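Local coordinates for protein probable arylamine n-acetyl transferase (Mycobacterium abscessus, PDB 4GUZ) that probably transfers an acetyl group from acetyl coenzyme A to arylamine substrates, as arylamine N-acetyltransferases do, at residues Glu163-Glu175 and Gly184-Gln196. Residues are numbered along the deposited sequence; the frame is centred on the assembly and turned at random.
Sequences EVTPGADGWTLSE and GWLSRHTFVLEPQ
F191 and W171 meet through contrasting first torsions. CG of F191 lies between its backbone N and carbonyl carbon (chi1 59°), which brings the phenyl ring under W171 CB; CG of W171 stands beside its N, anti to the carbonyl carbon, and sends the indole toward L193. W171 CB thus sits over one face of the phenyl ring, offset toward its rim and 3.4 Å from F191 CZ, a CH-pi contact. The indole five-membered ring and the phenyl ring have almost the same tilt but are displaced, with little overlap. The indole carbon W171 CZ3 packs 3.7 Å from L193 CG, while W171 NE1 hydrogen-bonds V145 O.

The same side of the sheet carries L173 and H189, side by side. L173 CD2 packs 3.6 Å from H189 NE2, a nitrogen whose hydrogen-bond partner is D131 OD2, and the imidazole meets the ring of H116; D131 and H116, with C79, fit the Cys-His-Asp triad expected of this family, which would place H189 in its second shell.

Strands 170-176 and 185-196 form an antiparallel hairpin interrupted by a classic beta bulge, where R188 and H189 both face L173. L173 O accepts a 2.8 Å bond from R188 N and a weak one from H189 N. Beyond the bulge, E175 and L186 exchange two backbone bonds.

R188 NE donates to the anti lone pair of E175 OE1 at 2.7 Å, the core of a salt bridge. This bond is nearly straight (170°) and within the guanidinium plane, although the carboxylate is turned 67° from it. On the face bearing T172 and T190, V164 of the preceding loop lays its CB 3.8 Å from T190 CB.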
loop_
_atom_site.group_PDB
_atom_site.type_symbol
_atom_site.label_atom_id
_atom_site.label_comp_id
_atom_site.label_asym_id
_atom_site.label_seq_id
_atom_site.Cartn_x
_atom_site.Cartn_y
_atom_site.Cartn_z
ATOM N N GLU A 163 -2.103 9.846 -22.137
ATOM C CA GLU A 163 -2.637 8.618 -22.721
ATOM C C GLU A 163 -1.772 7.495 -22.204
ATOM O O GLU A 163 -0.904 6.986 -22.903
ATOM C CB GLU A 163 -2.639 8.723 -24.256
ATOM C CG GLU A 163 -3.403 7.577 -24.912
ATOM C CD GLU A 163 -3.557 7.671 -26.418
ATOM O OE1 GLU A 163 -3.001 8.617 -27.018
ATOM O OE2 GLU A 163 -4.272 6.820 -26.992
ATOM N N VAL A 164 -1.990 7.130 -20.942
ATOM C CA VAL A 164 -1.168 6.170 -20.208
ATOM C C VAL A 164 -1.144 4.801 -20.886
ATOM O O VAL A 164 -0.101 4.151 -20.927
ATOM C CB VAL A 164 -1.577 6.083 -18.716
ATOM C CG1 VAL A 164 -1.261 7.396 -18.010
ATOM C CG2 VAL A 164 -3.060 5.730 -18.537
ATOM N N THR A 165 -2.283 4.407 -21.460
ATOM C CA THR A 165 -2.477 3.174 -22.216
ATOM C C THR A 165 -3.326 3.601 -23.419
ATOM O O THR A 165 -3.995 4.638 -23.319
ATOM C CB THR A 165 -3.096 2.072 -21.327
ATOM O OG1 THR A 165 -4.338 2.527 -20.815
ATOM C CG2 THR A 165 -2.198 1.645 -20.167
ATOM N N PRO A 166 -3.302 2.894 -24.566
ATOM C CA PRO A 166 -4.020 3.394 -25.760
ATOM C C PRO A 166 -5.520 3.677 -25.554
ATOM O O PRO A 166 -6.259 2.856 -25.029
ATOM C CB PRO A 166 -3.795 2.273 -26.789
ATOM C CG PRO A 166 -2.458 1.735 -26.424
ATOM C CD PRO A 166 -2.500 1.695 -24.903
ATOM N N GLY A 167 -5.927 4.882 -25.939
ATOM C CA GLY A 167 -7.299 5.372 -25.841
ATOM C C GLY A 167 -7.735 5.722 -24.434
ATOM O O GLY A 167 -8.891 6.096 -24.222
ATOM N N ALA A 168 -6.832 5.591 -23.446
ATOM C CA ALA A 168 -7.189 5.942 -22.075
ATOM C C ALA A 168 -6.713 7.357 -21.704
ATOM O O ALA A 168 -5.881 7.960 -22.394
ATOM C CB ALA A 168 -6.635 4.918 -21.096
ATOM N N ASP A 169 -7.342 7.921 -20.677
ATOM C CA ASP A 169 -7.006 9.218 -20.094
ATOM C C ASP A 169 -6.684 8.917 -18.658
ATOM O O ASP A 169 -7.562 8.504 -17.905
ATOM C CB ASP A 169 -8.164 10.242 -20.250
ATOM C CG ASP A 169 -7.989 11.523 -19.458
ATOM O OD1 ASP A 169 -6.832 11.886 -19.156
ATOM O OD2 ASP A 169 -9.007 12.152 -19.120
ATOM N N GLY A 170 -5.415 9.029 -18.299
ATOM C CA GLY A 170 -5.013 8.665 -16.949
ATOM C C GLY A 170 -3.787 9.415 -16.483
ATOM O O GLY A 170 -3.347 10.360 -17.142
ATOM N N TRP A 171 -3.230 8.974 -15.350
ATOM C CA TRP A 171 -2.038 9.584 -14.762
ATOM C C TRP A 171 -0.946 8.565 -14.542
ATOM O O TRP A 171 -1.242 7.420 -14.191
ATOM C CB TRP A 171 -2.363 10.218 -13.386
ATOM C CG TRP A 171 -3.163 11.484 -13.430
ATOM C CD1 TRP A 171 -2.699 12.755 -13.224
ATOM C CD2 TRP A 171 -4.562 11.607 -13.720
ATOM N NE1 TRP A 171 -3.721 13.665 -13.399
ATOM C CE2 TRP A 171 -4.871 12.990 -13.715
ATOM C CE3 TRP A 171 -5.590 10.683 -13.985
ATOM C CZ2 TRP A 171 -6.160 13.468 -13.969
ATOM C CZ3 TRP A 171 -6.849 11.156 -14.308
ATOM C CH2 TRP A 171 -7.136 12.534 -14.264
ATOM N N THR A 172 0.313 9.026 -14.579
ATOM C CA THR A 172 1.447 8.212 -14.186
ATOM C C THR A 172 1.999 8.826 -12.933
ATOM O O THR A 172 2.292 10.023 -12.925
ATOM C CB THR A 172 2.535 8.107 -15.291
ATOM O OG1 THR A 172 1.963 7.617 -16.492
ATOM C CG2 THR A 172 3.754 7.235 -14.874
ATOM N N LEU A 173 2.173 8.015 -11.884
ATOM C CA LEU A 173 2.882 8.457 -10.696
ATOM C C LEU A 173 4.280 7.882 -10.808
ATOM O O LEU A 173 4.409 6.664 -10.976
ATOM C CB LEU A 173 2.209 8.042 -9.382
ATOM C CG LEU A 173 2.921 8.531 -8.125
ATOM C CD1 LEU A 173 2.598 10.015 -7.856
ATOM C CD2 LEU A 173 2.541 7.688 -6.907
ATOM N N SER A 174 5.317 8.744 -10.774
ATOM C CA SER A 174 6.721 8.306 -10.891
ATOM C C SER A 174 7.494 8.630 -9.625
ATOM O O SER A 174 7.139 9.566 -8.897
ATOM C CB SER A 174 7.422 8.974 -12.079
ATOM O OG SER A 174 6.792 8.705 -13.324
ATOM N N GLU A 175 8.579 7.893 -9.382
ATOM C CA GLU A 175 9.431 8.196 -8.218
ATOM C C GLU A 175 10.729 8.725 -8.765
ATOM O O GLU A 175 11.106 8.359 -9.880
ATOM C CB GLU A 175 9.636 6.977 -7.293
ATOM C CG GLU A 175 10.271 5.768 -7.980
ATOM C CD GLU A 175 10.520 4.559 -7.096
ATOM O OE1 GLU A 175 9.533 3.990 -6.576
ATOM O OE2 GLU A 175 11.696 4.143 -6.971
ATOM N N GLY A 184 15.784 12.646 -13.323
ATOM C CA GLY A 184 14.941 11.722 -14.062
ATOM C C GLY A 184 13.937 11.021 -13.175
ATOM O O GLY A 184 13.932 11.184 -11.945
ATOM N N TRP A 185 13.070 10.255 -13.803
ATOM C CA TRP A 185 11.971 9.612 -13.103
ATOM C C TRP A 185 11.849 8.166 -13.445
ATOM O O TRP A 185 12.175 7.781 -14.565
ATOM C CB TRP A 185 10.659 10.323 -13.508
ATOM C CG TRP A 185 10.687 11.784 -13.177
ATOM C CD1 TRP A 185 11.014 12.814 -14.019
ATOM C CD2 TRP A 185 10.574 12.348 -11.874
ATOM N NE1 TRP A 185 11.027 14.000 -13.326
ATOM C CE2 TRP A 185 10.765 13.745 -12.002
ATOM C CE3 TRP A 185 10.298 11.814 -10.603
ATOM C CZ2 TRP A 185 10.692 14.612 -10.907
ATOM C CZ3 TRP A 185 10.219 12.675 -9.519
ATOM C CH2 TRP A 185 10.413 14.055 -9.673
ATOM N N LEU A 186 11.329 7.370 -12.494
ATOM C CA LEU A 186 10.995 5.958 -12.704
ATOM C C LEU A 186 9.483 5.806 -12.551
ATOM O O LEU A 186 8.976 6.031 -11.448
ATOM C CB LEU A 186 11.737 5.031 -11.711
ATOM C CG LEU A 186 11.388 3.519 -11.818
ATOM C CD1 LEU A 186 11.908 2.906 -13.149
ATOM C CD2 LEU A 186 11.914 2.735 -10.617
ATOM N N SER A 187 8.756 5.405 -13.621
ATOM C CA SER A 187 7.303 5.203 -13.474
ATOM C C SER A 187 7.016 4.148 -12.412
ATOM O O SER A 187 7.663 3.097 -12.410
ATOM C CB SER A 187 6.647 4.802 -14.792
ATOM O OG SER A 187 7.047 3.503 -15.207
ATOM N N ARG A 188 6.074 4.436 -11.493
ATOM C CA ARG A 188 5.643 3.461 -10.484
ATOM C C ARG A 188 4.418 2.747 -11.007
ATOM O O ARG A 188 4.446 1.559 -11.264
ATOM C CB ARG A 188 5.316 4.124 -9.140
ATOM C CG ARG A 188 6.432 4.117 -8.162
ATOM C CD ARG A 188 5.900 4.535 -6.818
ATOM N NE ARG A 188 7.007 4.644 -5.879
ATOM C CZ ARG A 188 6.880 4.966 -4.605
ATOM N NH1 ARG A 188 5.684 5.247 -4.100
ATOM N NH2 ARG A 188 7.952 5.036 -3.826
ATOM N N HIS A 189 3.330 3.497 -11.166
ATOM C CA HIS A 189 2.074 2.967 -11.679
ATOM C C HIS A 189 1.366 3.990 -12.554
ATOM O O HIS A 189 1.694 5.183 -12.526
ATOM C CB HIS A 189 1.154 2.536 -10.506
ATOM C CG HIS A 189 0.861 3.586 -9.468
ATOM N ND1 HIS A 189 0.059 4.676 -9.747
ATOM C CD2 HIS A 189 1.170 3.595 -8.145
ATOM C CE1 HIS A 189 -0.013 5.364 -8.624
ATOM N NE2 HIS A 189 0.612 4.730 -7.617
ATOM N N THR A 190 0.406 3.511 -13.339
ATOM C CA THR A 190 -0.510 4.354 -14.112
ATOM C C THR A 190 -1.886 4.097 -13.530
ATOM O O THR A 190 -2.136 2.998 -13.048
ATOM C CB THR A 190 -0.480 4.098 -15.630
ATOM O OG1 THR A 190 -0.959 2.774 -15.917
ATOM C CG2 THR A 190 0.894 4.357 -16.262
ATOM N N PHE A 191 -2.767 5.077 -13.541
ATOM C CA PHE A 191 -4.128 4.851 -13.043
ATOM C C PHE A 191 -5.114 5.681 -13.841
ATOM O O PHE A 191 -4.741 6.649 -14.479
ATOM C CB PHE A 191 -4.268 5.139 -11.529
ATOM C CG PHE A 191 -3.908 6.546 -11.085
ATOM C CD1 PHE A 191 -2.608 6.868 -10.736
ATOM C CD2 PHE A 191 -4.883 7.533 -10.982
ATOM C CE1 PHE A 191 -2.269 8.173 -10.357
ATOM C CE2 PHE A 191 -4.556 8.828 -10.600
ATOM C CZ PHE A 191 -3.253 9.138 -10.266
ATOM N N VAL A 192 -6.380 5.279 -13.780
ATOM C CA VAL A 192 -7.541 5.960 -14.359
ATOM C C VAL A 192 -8.522 6.150 -13.199
ATOM O O VAL A 192 -8.470 5.395 -12.225
ATOM C CB VAL A 192 -8.148 5.191 -15.557
ATOM C CG1 VAL A 192 -7.155 5.120 -16.726
ATOM C CG2 VAL A 192 -8.629 3.809 -15.150
ATOM N N LEU A 193 -9.413 7.138 -13.301
ATOM C CA LEU A 193 -10.331 7.433 -12.213
ATOM C C LEU A 193 -11.613 6.608 -12.247
ATOM O O LEU A 193 -12.495 6.881 -11.434
ATOM C CB LEU A 193 -10.678 8.915 -12.213
ATOM C CG LEU A 193 -9.477 9.890 -12.106
ATOM C CD1 LEU A 193 -9.969 11.326 -12.122
ATOM C CD2 LEU A 193 -8.626 9.604 -10.848
ATOM N N GLU A 194 -11.727 5.595 -13.137
ATOM C CA GLU A 194 -12.926 4.746 -13.153
ATOM C C GLU A 194 -13.193 4.195 -11.744
ATOM O O GLU A 194 -12.299 3.545 -11.174
ATOM C CB GLU A 194 -12.769 3.571 -14.154
ATOM C CG GLU A 194 -14.087 2.846 -14.443
ATOM C CD GLU A 194 -15.183 3.725 -15.031
ATOM O OE1 GLU A 194 -14.892 4.504 -15.970
ATOM O OE2 GLU A 194 -16.311 3.698 -14.489
ATOM N N PRO A 195 -14.385 4.457 -11.149
ATOM C CA PRO A 195 -14.636 3.969 -9.783
ATOM C C PRO A 195 -14.578 2.451 -9.670
ATOM O O PRO A 195 -15.055 1.722 -10.545
ATOM C CB PRO A 195 -16.048 4.509 -9.452
ATOM C CG PRO A 195 -16.215 5.680 -10.355
ATOM C CD PRO A 195 -15.512 5.285 -11.630
ATOM N N GLN A 196 -13.956 1.980 -8.578
ATOM C CA GLN A 196 -13.798 0.562 -8.272
ATOM C C GLN A 196 -14.302 0.314 -6.872
ATOM O O GLN A 196 -14.327 1.226 -6.059
ATOM C CB GLN A 196 -12.325 0.114 -8.440
ATOM C CG GLN A 196 -11.826 0.259 -9.879
ATOM C CD GLN A 196 -12.258 -0.898 -10.739
ATOM O OE1 GLN A 196 -11.836 -2.039 -10.543
ATOM N NE2 GLN A 196 -13.129 -0.625 -11.691
HETATM O O HOH W 1 -9.273 8.686 -15.812
#